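Local coordinates for putative TetR family transcriptional regulator (Streptomyces coelicolor A3, PDB 3BQY), which probably binds DNA as a dimeric transcriptional regulator of the TetR family, most likely a repressor, at residues 10-14 against 27-32; 50-54 against 97-103; 73-78 against 200-204; 161-165 against 180-186. All blocks are in the same frame, centred on the assembly; numbering follows the deposited sequence.

Interaction 1. Residues 10-14 against 27-32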
loop_
_atom_site.group_PDB
_atom_site.type_symbol
_atom_site.label_atom_id
_atom_site.label_comp_id
_atom_site.label_asym_id
_atom_site.label_seq_id
_atom_site.Cartn_x
_atom_site.Cartn_y
_atom_site.Cartn_z
ATOM N N THR A 10 21.645 11.776 7.362
ATOM C CA THR A 10 21.058 13.042 7.819
ATOM C C THR A 10 19.583 13.162 7.394
ATOM O O THR A 10 18.722 13.551 8.198
ATOM C CB THR A 10 21.900 14.241 7.360
ATOM O OG1 THR A 10 23.216 14.118 7.920
ATOM C CG2 THR A 10 21.292 15.570 7.846
ATOM N N ALA A 11 19.299 12.793 6.147
ATOM C CA ALA A 11 17.942 12.786 5.627
ATOM C C ALA A 11 17.025 11.839 6.409
ATOM O O ALA A 11 15.904 12.212 6.764
ATOM C CB ALA A 11 17.946 12.467 4.129
ATOM N N LEU A 12 17.507 10.631 6.720
ATOM C CA LEU A 12 16.762 9.704 7.569
ATOM C C LEU A 12 16.519 10.272 8.983
ATOM O O LEU A 12 15.448 10.056 9.557
ATOM C CB LEU A 12 17.485 8.343 7.662
ATOM C CG LEU A 12 17.488 7.558 6.330
ATOM C CD1 LEU A 12 18.480 6.408 6.421
ATOM C CD2 LEU A 12 16.093 7.037 5.958
ATOM N N ASP A 13 17.522 10.953 9.539
ATOM C CA ASP A 13 17.367 11.653 10.822
ATOM C C ASP A 13 16.236 12.688 10.742
ATOM O O ASP A 13 15.330 12.680 11.578
ATOM C CB ASP A 13 18.676 12.351 11.213
ATOM C CG ASP A 13 19.761 11.360 11.664
ATOM O OD1 ASP A 13 19.422 10.199 11.984
ATOM O OD2 ASP A 13 20.954 11.760 11.727
ATOM N N LEU A 14 16.277 13.526 9.703
ATOM C CA LEU A 14 15.260 14.563 9.454
ATOM C C LEU A 14 13.868 13.958 9.311
ATOM O O LEU A 14 12.887 14.475 9.844
ATOM C CB LEU A 14 15.573 15.340 8.179
ATOM C CG LEU A 14 16.496 16.535 8.207
ATOM C CD1 LEU A 14 16.458 17.147 6.830
ATOM C CD2 LEU A 14 16.047 17.570 9.269
ATOM N N ARG A 27 15.751 22.004 3.335
ATOM C CA ARG A 27 15.714 21.593 4.766
ATOM C C ARG A 27 16.931 20.733 5.096
ATOM O O ARG A 27 17.554 20.906 6.132
ATOM C CB ARG A 27 14.418 20.814 5.074
ATOM C CG ARG A 27 14.223 20.353 6.516
ATOM C CD ARG A 27 13.840 21.510 7.428
ATOM N NE ARG A 27 13.938 21.119 8.843
ATOM C CZ ARG A 27 15.065 21.160 9.560
ATOM N NH1 ARG A 27 15.039 20.824 10.844
ATOM N NH2 ARG A 27 16.218 21.548 9.001
ATOM N N LEU A 28 17.249 19.788 4.206
ATOM C CA LEU A 28 18.442 18.960 4.319
ATOM C C LEU A 28 19.726 19.766 4.272
ATOM O O LEU A 28 20.649 19.485 5.032
ATOM C CB LEU A 28 18.451 17.899 3.195
ATOM C CG LEU A 28 19.483 16.775 3.213
ATOM C CD1 LEU A 28 19.580 16.117 4.579
ATOM C CD2 LEU A 28 19.085 15.737 2.152
ATOM N N ALA A 29 19.806 20.746 3.364
ATOM C CA ALA A 29 20.946 21.654 3.302
ATOM C C ALA A 29 21.112 22.443 4.618
ATOM O O ALA A 29 22.230 22.591 5.116
ATOM C CB ALA A 29 20.811 22.619 2.111
ATOM N N GLN A 30 20.000 22.950 5.163
ATOM C CA GLN A 30 20.038 23.707 6.434
ATOM C C GLN A 30 20.576 22.772 7.522
ATOM O O GLN A 30 21.471 23.145 8.272
ATOM C CB GLN A 30 18.655 24.307 6.820
ATOM C CG GLN A 30 18.128 25.454 5.899
ATOM C CD GLN A 30 16.594 25.609 5.907
ATOM O OE1 GLN A 30 15.906 24.902 6.711
ATOM N NE2 GLN A 30 16.047 26.547 4.983
ATOM N N ALA A 31 20.067 21.537 7.551
ATOM C CA ALA A 31 20.491 20.520 8.531
ATOM C C ALA A 31 21.988 20.196 8.496
ATOM O O ALA A 31 22.583 19.949 9.542
ATOM C CB ALA A 31 19.674 19.240 8.373
HETATM N N MSE A 32 22.588 20.201 7.306
HETATM C CA MSE A 32 24.013 19.876 7.153
HETATM C C MSE A 32 24.908 21.104 7.015
HETATM O O MSE A 32 26.116 20.969 6.772
HETATM C CB MSE A 32 24.230 18.988 5.934
HETATM C CG MSE A 32 23.242 17.852 5.825
HETATM SE SE MSE A 32 23.648 16.741 4.285
HETATM C CE MSE A 32 25.178 15.786 5.059
#

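Interaction 2. Residues 50-54 against 97-103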
loop_
_atom_site.group_PDB
_atom_site.type_symbol
_atom_site.label_atom_id
_atom_site.label_comp_id
_atom_site.label_asym_id
_atom_site.label_seq_id
_atom_site.Cartn_x
_atom_site.Cartn_y
_atom_site.Cartn_z
ATOM N N LEU A 50 15.461 10.133 -2.192
ATOM C CA LEU A 50 14.440 9.211 -1.653
ATOM C C LEU A 50 14.709 7.767 -2.031
ATOM O O LEU A 50 14.574 6.859 -1.191
ATOM C CB LEU A 50 13.026 9.625 -2.084
ATOM C CG LEU A 50 12.554 10.953 -1.443
ATOM C CD1 LEU A 50 11.320 11.449 -2.183
ATOM C CD2 LEU A 50 12.290 10.816 0.031
ATOM N N THR A 51 15.120 7.553 -3.277
ATOM C CA THR A 51 15.450 6.218 -3.769
ATOM C C THR A 51 16.623 5.636 -2.948
ATOM O O THR A 51 16.576 4.483 -2.510
ATOM C CB THR A 51 15.720 6.276 -5.286
ATOM O OG1 THR A 51 14.484 6.585 -5.957
ATOM C CG2 THR A 51 16.294 4.963 -5.817
ATOM N N ALA A 52 17.650 6.453 -2.710
ATOM C CA ALA A 52 18.807 6.032 -1.911
ATOM C C ALA A 52 18.436 5.730 -0.444
ATOM O O ALA A 52 18.935 4.757 0.143
ATOM C CB ALA A 52 19.954 7.082 -2.006
HETATM N N MSE A 53 17.532 6.534 0.113
HETATM C CA MSE A 53 16.987 6.310 1.443
HETATM C C MSE A 53 16.257 4.970 1.541
HETATM O O MSE A 53 16.514 4.188 2.468
HETATM C CB MSE A 53 16.063 7.462 1.839
HETATM C CG MSE A 53 16.838 8.777 2.143
HETATM SE SE MSE A 53 15.628 10.317 2.106
HETATM C CE MSE A 53 14.747 9.941 3.793
ATOM N N ALA A 54 15.392 4.709 0.570
ATOM C CA ALA A 54 14.602 3.481 0.546
ATOM C C ALA A 54 15.553 2.264 0.465
ATOM O O ALA A 54 15.383 1.280 1.185
ATOM C CB ALA A 54 13.653 3.508 -0.651
ATOM N N VAL A 97 8.164 6.277 1.707
ATOM C CA VAL A 97 9.425 6.441 0.997
ATOM C C VAL A 97 9.711 5.205 0.127
ATOM O O VAL A 97 10.085 5.330 -1.041
ATOM C CB VAL A 97 10.605 6.718 1.969
ATOM C CG1 VAL A 97 11.943 6.805 1.215
ATOM C CG2 VAL A 97 10.358 8.029 2.799
ATOM N N PHE A 98 9.575 4.020 0.710
ATOM C CA PHE A 98 9.819 2.772 -0.028
ATOM C C PHE A 98 8.836 2.595 -1.200
ATOM O O PHE A 98 9.265 2.309 -2.324
ATOM C CB PHE A 98 9.720 1.585 0.935
ATOM C CG PHE A 98 10.071 0.262 0.312
ATOM C CD1 PHE A 98 11.394 -0.058 0.040
ATOM C CD2 PHE A 98 9.053 -0.656 -0.030
ATOM C CE1 PHE A 98 11.738 -1.289 -0.554
ATOM C CE2 PHE A 98 9.384 -1.887 -0.605
ATOM C CZ PHE A 98 10.724 -2.194 -0.879
ATOM N N ALA A 99 7.548 2.798 -0.929
ATOM C CA ALA A 99 6.485 2.622 -1.931
ATOM C C ALA A 99 6.678 3.547 -3.137
ATOM O O ALA A 99 6.453 3.132 -4.287
ATOM C CB ALA A 99 5.100 2.828 -1.310
ATOM N N GLY A 100 7.135 4.771 -2.884
ATOM C CA GLY A 100 7.350 5.742 -3.959
ATOM C C GLY A 100 8.700 5.740 -4.675
ATOM O O GLY A 100 8.983 6.686 -5.418
ATOM N N THR A 101 9.528 4.710 -4.485
ATOM C CA THR A 101 10.928 4.727 -4.987
ATOM C C THR A 101 11.048 4.584 -6.524
ATOM O O THR A 101 10.201 3.932 -7.140
ATOM C CB THR A 101 11.802 3.648 -4.317
ATOM O OG1 THR A 101 13.175 3.849 -4.694
ATOM C CG2 THR A 101 11.394 2.243 -4.772
ATOM N N HIS A 102 12.098 5.158 -7.135
ATOM C CA HIS A 102 12.198 5.184 -8.612
ATOM C C HIS A 102 13.334 4.380 -9.243
ATOM O O HIS A 102 13.646 4.535 -10.433
ATOM C CB HIS A 102 12.185 6.624 -9.145
ATOM C CG HIS A 102 10.807 7.197 -9.252
ATOM N ND1 HIS A 102 10.145 7.750 -8.174
ATOM C CD2 HIS A 102 9.949 7.272 -10.299
ATOM C CE1 HIS A 102 8.949 8.162 -8.557
ATOM N NE2 HIS A 102 8.804 7.883 -9.842
ATOM N N ALA A 103 13.951 3.531 -8.436
ATOM C CA ALA A 103 14.901 2.542 -8.899
ATOM C C ALA A 103 14.713 1.340 -7.991
ATOM O O ALA A 103 14.104 1.441 -6.913
ATOM C CB ALA A 103 16.351 3.057 -8.824
HETATM O O HOH W 1 15.277 2.134 -4.134
#

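Interaction 3. Residues 73-78 against 200-204. With PO4 (phosphate ion), chain B.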
loop_
_atom_site.group_PDB
_atom_site.type_symbol
_atom_site.label_atom_id
_atom_site.label_comp_id
_atom_site.label_asym_id
_atom_site.label_seq_id
_atom_site.Cartn_x
_atom_site.Cartn_y
_atom_site.Cartn_z
ATOM N N TRP A 73 9.748 -23.405 4.509
ATOM C CA TRP A 73 9.616 -22.316 3.551
ATOM C C TRP A 73 8.630 -21.221 4.056
ATOM O O TRP A 73 8.820 -20.026 3.765
ATOM C CB TRP A 73 9.163 -22.859 2.176
ATOM C CG TRP A 73 7.794 -23.480 2.216
ATOM C CD1 TRP A 73 7.485 -24.806 2.435
ATOM C CD2 TRP A 73 6.546 -22.791 2.067
ATOM N NE1 TRP A 73 6.101 -24.982 2.404
ATOM C CE2 TRP A 73 5.511 -23.758 2.194
ATOM C CE3 TRP A 73 6.195 -21.434 1.827
ATOM C CZ2 TRP A 73 4.152 -23.420 2.108
ATOM C CZ3 TRP A 73 4.839 -21.104 1.744
ATOM C CH2 TRP A 73 3.833 -22.098 1.900
ATOM N N SER A 74 7.561 -21.630 4.753
ATOM C CA SER A 74 6.554 -20.652 5.197
ATOM C C SER A 74 7.132 -19.767 6.304
ATOM O O SER A 74 6.883 -18.547 6.312
ATOM C CB SER A 74 5.227 -21.311 5.635
ATOM O OG SER A 74 5.427 -22.145 6.756
ATOM N N GLU A 75 7.901 -20.359 7.221
ATOM C CA GLU A 75 8.581 -19.577 8.258
ATOM C C GLU A 75 9.623 -18.639 7.655
ATOM O O GLU A 75 9.728 -17.479 8.047
ATOM C CB GLU A 75 9.247 -20.468 9.320
ATOM C CG GLU A 75 9.704 -19.684 10.555
ATOM C CD GLU A 75 8.602 -18.777 11.094
ATOM O OE1 GLU A 75 7.491 -19.296 11.334
ATOM O OE2 GLU A 75 8.824 -17.543 11.217
ATOM N N ARG A 76 10.393 -19.108 6.676
ATOM C CA ARG A 76 11.407 -18.208 6.094
ATOM C C ARG A 76 10.754 -17.068 5.289
ATOM O O ARG A 76 11.229 -15.931 5.294
ATOM C CB ARG A 76 12.402 -19.003 5.235
ATOM C CG ARG A 76 13.193 -20.007 6.109
ATOM C CD ARG A 76 14.051 -20.908 5.224
ATOM N NE ARG A 76 15.155 -20.140 4.617
ATOM C CZ ARG A 76 15.640 -20.323 3.384
ATOM N NH1 ARG A 76 15.091 -21.191 2.541
ATOM N NH2 ARG A 76 16.672 -19.591 2.977
ATOM N N THR A 77 9.681 -17.388 4.586
ATOM C CA THR A 77 8.950 -16.383 3.841
ATOM C C THR A 77 8.366 -15.353 4.829
ATOM O O THR A 77 8.442 -14.138 4.589
ATOM C CB THR A 77 7.828 -17.015 3.014
ATOM O OG1 THR A 77 8.400 -17.913 2.043
ATOM C CG2 THR A 77 7.026 -15.906 2.259
ATOM N N ALA A 78 7.796 -15.845 5.927
ATOM C CA ALA A 78 7.251 -14.952 6.961
ATOM C C ALA A 78 8.356 -14.046 7.535
ATOM O O ALA A 78 8.107 -12.872 7.779
ATOM C CB ALA A 78 6.593 -15.769 8.098
ATOM N N LEU A 200 0.148 -17.207 3.495
ATOM C CA LEU A 200 0.924 -18.442 3.577
ATOM C C LEU A 200 0.029 -19.679 3.499
ATOM O O LEU A 200 0.397 -20.663 2.848
ATOM C CB LEU A 200 1.766 -18.468 4.855
ATOM C CG LEU A 200 2.862 -17.399 4.894
ATOM C CD1 LEU A 200 3.455 -17.339 6.294
ATOM C CD2 LEU A 200 3.972 -17.613 3.821
ATOM N N ASP A 201 -1.132 -19.634 4.154
ATOM C CA ASP A 201 -2.141 -20.704 4.030
ATOM C C ASP A 201 -2.607 -20.829 2.582
ATOM O O ASP A 201 -2.776 -21.941 2.073
ATOM C CB ASP A 201 -3.356 -20.434 4.936
ATOM C CG ASP A 201 -3.087 -20.776 6.399
ATOM O OD1 ASP A 201 -2.070 -21.437 6.684
ATOM O OD2 ASP A 201 -3.904 -20.393 7.260
ATOM N N GLY A 202 -2.832 -19.692 1.931
ATOM C CA GLY A 202 -3.201 -19.680 0.513
ATOM C C GLY A 202 -2.097 -20.314 -0.329
ATOM O O GLY A 202 -2.386 -21.109 -1.226
ATOM N N LEU A 203 -0.833 -19.962 -0.067
ATOM C CA LEU A 203 0.282 -20.600 -0.787
ATOM C C LEU A 203 0.336 -22.105 -0.546
ATOM O O LEU A 203 0.603 -22.875 -1.491
ATOM C CB LEU A 203 1.621 -19.951 -0.426
ATOM C CG LEU A 203 1.802 -18.581 -1.080
ATOM C CD1 LEU A 203 2.935 -17.795 -0.400
ATOM C CD2 LEU A 203 2.043 -18.786 -2.596
ATOM N N ARG A 204 0.073 -22.534 0.700
ATOM C CA ARG A 204 0.023 -23.965 1.010
ATOM C C ARG A 204 -1.031 -24.616 0.129
ATOM O O ARG A 204 -0.826 -25.704 -0.414
ATOM C CB ARG A 204 -0.297 -24.210 2.495
ATOM C CG ARG A 204 0.863 -23.930 3.439
ATOM C CD ARG A 204 0.429 -23.967 4.916
ATOM N NE ARG A 204 1.520 -23.539 5.790
ATOM C CZ ARG A 204 1.554 -22.404 6.475
ATOM N NH1 ARG A 204 0.535 -21.563 6.444
ATOM N NH2 ARG A 204 2.600 -22.135 7.247
HETATM P P PO4 B . 7.237 -28.555 3.220
HETATM O O1 PO4 B . 5.965 -27.759 3.433
HETATM O O2 PO4 B . 8.237 -28.197 4.303
HETATM O O3 PO4 B . 6.882 -30.033 3.266
HETATM O O4 PO4 B . 7.839 -28.255 1.854
#

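Interaction 4. Residues 161-165 against 180-186. With PO4 (phosphate ion), chain C.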
loop_
_atom_site.group_PDB
_atom_site.type_symbol
_atom_site.label_atom_id
_atom_site.label_comp_id
_atom_site.label_asym_id
_atom_site.label_seq_id
_atom_site.Cartn_x
_atom_site.Cartn_y
_atom_site.Cartn_z
ATOM N N GLU A 161 -8.254 3.024 12.996
ATOM C CA GLU A 161 -8.852 2.565 14.257
ATOM C C GLU A 161 -9.731 3.592 14.983
ATOM O O GLU A 161 -10.934 3.361 15.150
ATOM C CB GLU A 161 -7.762 2.034 15.204
ATOM C CG GLU A 161 -6.325 2.380 14.797
ATOM C CD GLU A 161 -5.587 3.175 15.856
ATOM O OE1 GLU A 161 -6.239 3.674 16.811
ATOM O OE2 GLU A 161 -4.351 3.317 15.722
ATOM N N ALA A 162 -9.154 4.716 15.395
ATOM C CA ALA A 162 -9.900 5.730 16.165
ATOM C C ALA A 162 -11.064 6.331 15.359
ATOM O O ALA A 162 -12.174 6.500 15.871
ATOM C CB ALA A 162 -8.972 6.813 16.652
ATOM N N THR A 163 -10.788 6.637 14.095
ATOM C CA THR A 163 -11.767 7.219 13.179
ATOM C C THR A 163 -13.026 6.324 13.039
ATOM O O THR A 163 -14.161 6.814 13.156
ATOM C CB THR A 163 -11.105 7.522 11.808
ATOM O OG1 THR A 163 -9.872 8.221 12.031
ATOM C CG2 THR A 163 -12.009 8.392 10.930
ATOM N N LEU A 164 -12.804 5.024 12.815
ATOM C CA LEU A 164 -13.870 4.014 12.813
ATOM C C LEU A 164 -14.805 4.096 14.019
ATOM O O LEU A 164 -16.017 4.245 13.855
ATOM C CB LEU A 164 -13.292 2.606 12.659
ATOM C CG LEU A 164 -13.553 2.178 11.224
ATOM C CD1 LEU A 164 -12.683 1.014 10.748
ATOM C CD2 LEU A 164 -15.015 1.821 11.124
ATOM N N ARG A 165 -14.233 4.046 15.222
ATOM C CA ARG A 165 -15.010 4.126 16.469
ATOM C C ARG A 165 -16.094 5.207 16.498
ATOM O O ARG A 165 -17.229 4.935 16.885
ATOM C CB ARG A 165 -14.090 4.290 17.688
ATOM C CG ARG A 165 -14.805 4.855 18.934
ATOM C CD ARG A 165 -14.202 4.369 20.253
ATOM N NE ARG A 165 -14.144 2.907 20.315
ATOM C CZ ARG A 165 -13.019 2.197 20.306
ATOM N NH1 ARG A 165 -11.829 2.801 20.261
ATOM N NH2 ARG A 165 -13.087 0.871 20.352
ATOM N N LEU A 180 -15.811 -3.832 16.693
ATOM C CA LEU A 180 -15.037 -2.644 17.115
ATOM C C LEU A 180 -13.811 -2.917 17.981
ATOM O O LEU A 180 -12.787 -2.280 17.785
ATOM C CB LEU A 180 -15.910 -1.609 17.850
ATOM C CG LEU A 180 -16.319 -0.314 17.147
ATOM C CD1 LEU A 180 -16.792 0.741 18.165
ATOM C CD2 LEU A 180 -15.224 0.273 16.246
ATOM N N PRO A 181 -13.905 -3.814 18.969
ATOM C CA PRO A 181 -12.648 -4.056 19.697
ATOM C C PRO A 181 -11.443 -4.393 18.786
ATOM O O PRO A 181 -10.319 -3.865 18.990
ATOM C CB PRO A 181 -12.996 -5.242 20.606
ATOM C CG PRO A 181 -14.495 -5.065 20.871
ATOM C CD PRO A 181 -15.037 -4.575 19.536
ATOM N N VAL A 182 -11.677 -5.257 17.789
ATOM C CA VAL A 182 -10.647 -5.686 16.893
ATOM C C VAL A 182 -10.246 -4.535 15.952
ATOM O O VAL A 182 -9.058 -4.288 15.753
ATOM C CB VAL A 182 -11.113 -6.930 16.056
ATOM C CG1 VAL A 182 -9.940 -7.562 15.322
ATOM C CG2 VAL A 182 -11.811 -7.984 16.956
ATOM N N LEU A 183 -11.224 -3.863 15.344
ATOM C CA LEU A 183 -10.984 -2.768 14.382
ATOM C C LEU A 183 -10.176 -1.596 14.941
ATOM O O LEU A 183 -9.366 -0.991 14.221
ATOM C CB LEU A 183 -12.301 -2.212 13.834
ATOM C CG LEU A 183 -13.146 -3.137 12.969
ATOM C CD1 LEU A 183 -14.491 -2.488 12.720
ATOM C CD2 LEU A 183 -12.470 -3.471 11.646
ATOM N N THR A 184 -10.414 -1.271 16.213
ATOM C CA THR A 184 -9.771 -0.132 16.866
ATOM C C THR A 184 -8.555 -0.561 17.687
ATOM O O THR A 184 -7.946 0.263 18.386
ATOM C CB THR A 184 -10.760 0.625 17.783
ATOM O OG1 THR A 184 -11.238 -0.251 18.822
ATOM C CG2 THR A 184 -11.934 1.139 16.972
ATOM N N SER A 185 -8.227 -1.856 17.614
ATOM C CA SER A 185 -7.050 -2.429 18.286
ATOM C C SER A 185 -5.783 -1.664 17.858
ATOM O O SER A 185 -5.610 -1.337 16.677
ATOM C CB SER A 185 -6.931 -3.911 17.873
ATOM O OG SER A 185 -6.068 -4.671 18.701
ATOM N N THR A 186 -4.895 -1.369 18.792
ATOM C CA THR A 186 -3.602 -0.819 18.379
ATOM C C THR A 186 -2.584 -1.936 18.113
ATOM O O THR A 186 -1.374 -1.673 17.972
ATOM C CB THR A 186 -3.040 0.186 19.392
ATOM O OG1 THR A 186 -2.972 -0.427 20.688
ATOM C CG2 THR A 186 -3.912 1.444 19.438
HETATM P P PO4 C . -6.637 -7.967 17.120
HETATM O O1 PO4 C . -5.639 -8.034 18.253
HETATM O O2 PO4 C . -5.871 -7.967 15.815
HETATM O O3 PO4 C . -7.557 -9.161 17.153
HETATM O O4 PO4 C . -7.427 -6.705 17.248
HETATM O O HOH W 2 -7.343 2.254 19.633
#

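Interaction 1. Residues 10-14 against 27-32
L14 reaches from helix 4-18 across to helix 25-32 and lies over R27, L28 and A31. Its CB leads toward the partner helix, and CG comes up to A31 CB. Beyond CG the chain forks. L14 CD1 settles on the backbone of L28, 3.7 Å from L28 CA. L14 CD2 sits over the centre of one face of the R27 guanidinium, 3.7 Å above its plane. R27 is bent at chi2 (75°), and the bend brings its flat group back over the leucine. An alanine in place of L14 would probably take the methyl from this guanidinium face and open a gap beside L28 and A31. L28 answers in the other direction: its CG is anti to the backbone N (chi1 -171°), and its CD2 reaches A11 CB at 4.0 Å. T10 closes the far end. Its methyl CG2 lies 3.6 Å from CG of selenomethionine M32 and 3.7 Å from L28 CD1, while its hydroxyl turns to R6 O. The two segments run at 108° to each other. The segment 27-32 belongs to the predicted helix-turn-helix. Its hold on 10-14 is mostly apolar, with the R27 guanidinium meeting L14 by its face. It therefore depends on fit between shapes rather than on directed polar bonds.

Interaction 2. Residues 50-54 against 97-103
V97 and A54 form the tight half of this contact. V97 CG1 is anti to the backbone N (chi1 177°), which directs it at helix 46-57. There it lies 3.6 Å from L50 O and 4.2 Å from A54 CB. L50 CD2 and M53 CB flank the same methyl. A54 CB also rests 4.0 Å from F98 CA, so the two backbones come close at this point. Helix 94-99 ends just beyond, and the other half of the contact is polar. T51 OG1 accepts a nearly straight bond from H102 N, at 3.0 Å and 164°. The same hydroxyl is also bonded to Q47 O, one turn back in its own helix. A valine at T51 would probably leave H102 N without this acceptor and Q47 O without the hydroxyl. T51 CG2 touches A103 CB at 3.6 Å. A water fills in beside them: it donates to T51 O and A103 O and bonds T101 OG1 at 2.8 Å. On this exposed side the imidazole of H102 leads away from 50-54 and lies against Q47. F98 and T101 also pack on P158 of the second subunit. In the TetR fold, the helix corresponding to 46-57 links the DNA-binding domain to the regulatory core. Its contact with the short helix at 94-99 is typical of the joint between the two domains.

Interaction 3. Residues 73-78 against 200-204
A knob-into-hole packing joins two helices of the C-terminal regulatory domain: L200 is the knob, and W73, S74, T77 and A78 form the hole. L200 CD1 enters beside A78 CB at 3.9 Å and also meets S74 O. L200 CD2 lies 3.8 Å from T77 CG2, the two side chains running alongside in opposite senses. W73 forms one wall. Its CG sits between the backbone N and the carbonyl carbon (chi1 64°), which folds the indole back over its own helix, with S74 CB over one face. The six-membered ring then points its edge at helix 188-206. R204 CG meets this edge 3.6 Å from W73 CZ2, and L203 CB lies 3.9 Å from W73 CH2. Farther along the rim, W73 NE1 donates to O1 of a phosphate ion at 3.0 Å, at a bent 138°, and R207 binds the same ion. The phosphate probably came from the crystallisation liquor. T77 OG1 bonds back to W73 O at 2.8 Å, while T77 N reaches that oxygen from the opposite face. The segments run at 145°, closer to antiparallel than to perpendicular. Helix 106-121 packs on 73-78 through V118 and L119, and the F124 ring meets W73 edge to face. L203, which meets W73 here, also packs on L198 of the second subunit.

Interaction 4. Residues 161-165 against 180-186
Two short helices of the C-terminal domain, 161-167 and 174-183, meet here, with R165 of the first reaching T184, just past the end of the second. R165 CG is anti to the backbone N (chi1 160°), and a bend at chi3 turns the guanidinium toward T184. R165 NH2 gives T184 OG1 a weak bond of 2.6 Å, well off straight at 127°. T184 CG2 lies over one face of the same guanidinium, toward its rim. The hydroxyl is held from behind as well. T184 OG1 donates to L180 O at 2.8 Å, from above the carbonyl plane, and T184 N reaches this oxygen from the opposite face at 3.0 Å. L180 fills the space next to the arginine, its CD2 3.9 Å from R165 CA. Deeper in, L164 CD1 and L183 CD1 touch loosely at 4.4 Å. These leucines face the second subunit, packing on its L109 and Y134. E161 CB rests on L183 O at 3.6 Å. S185 borders a phosphate ion, probably from the crystallisation liquor, that is also hydrogen-bonded to R131 of the second subunit. T184 OG1 gives its proton to L180 O, so toward R165 it can act only as acceptor. The link is polar but poorly aligned.

In the fold
Interactions 1 and 2 are neighbours: A11 and L12 touch M53, and helix 46-57, which packs on the helices of interaction 1, supplies one segment of interaction 2. Interactions 3 and 4 lie in the regulatory core, their centres about 28 Å apart, and 4 is nested in the loop that 3 closes. Interaction 3 is the buried one; the others are partly buried. Apolar packing carries interaction 1. Interaction 2 adds a straight bond and a bridging water where a helix ends. Interaction 3 relies on knob-into-hole fit, while interaction 4 has an arginine and a hydroxyl at its outer side. The second subunit touches 2, 3 and 4 but not 1.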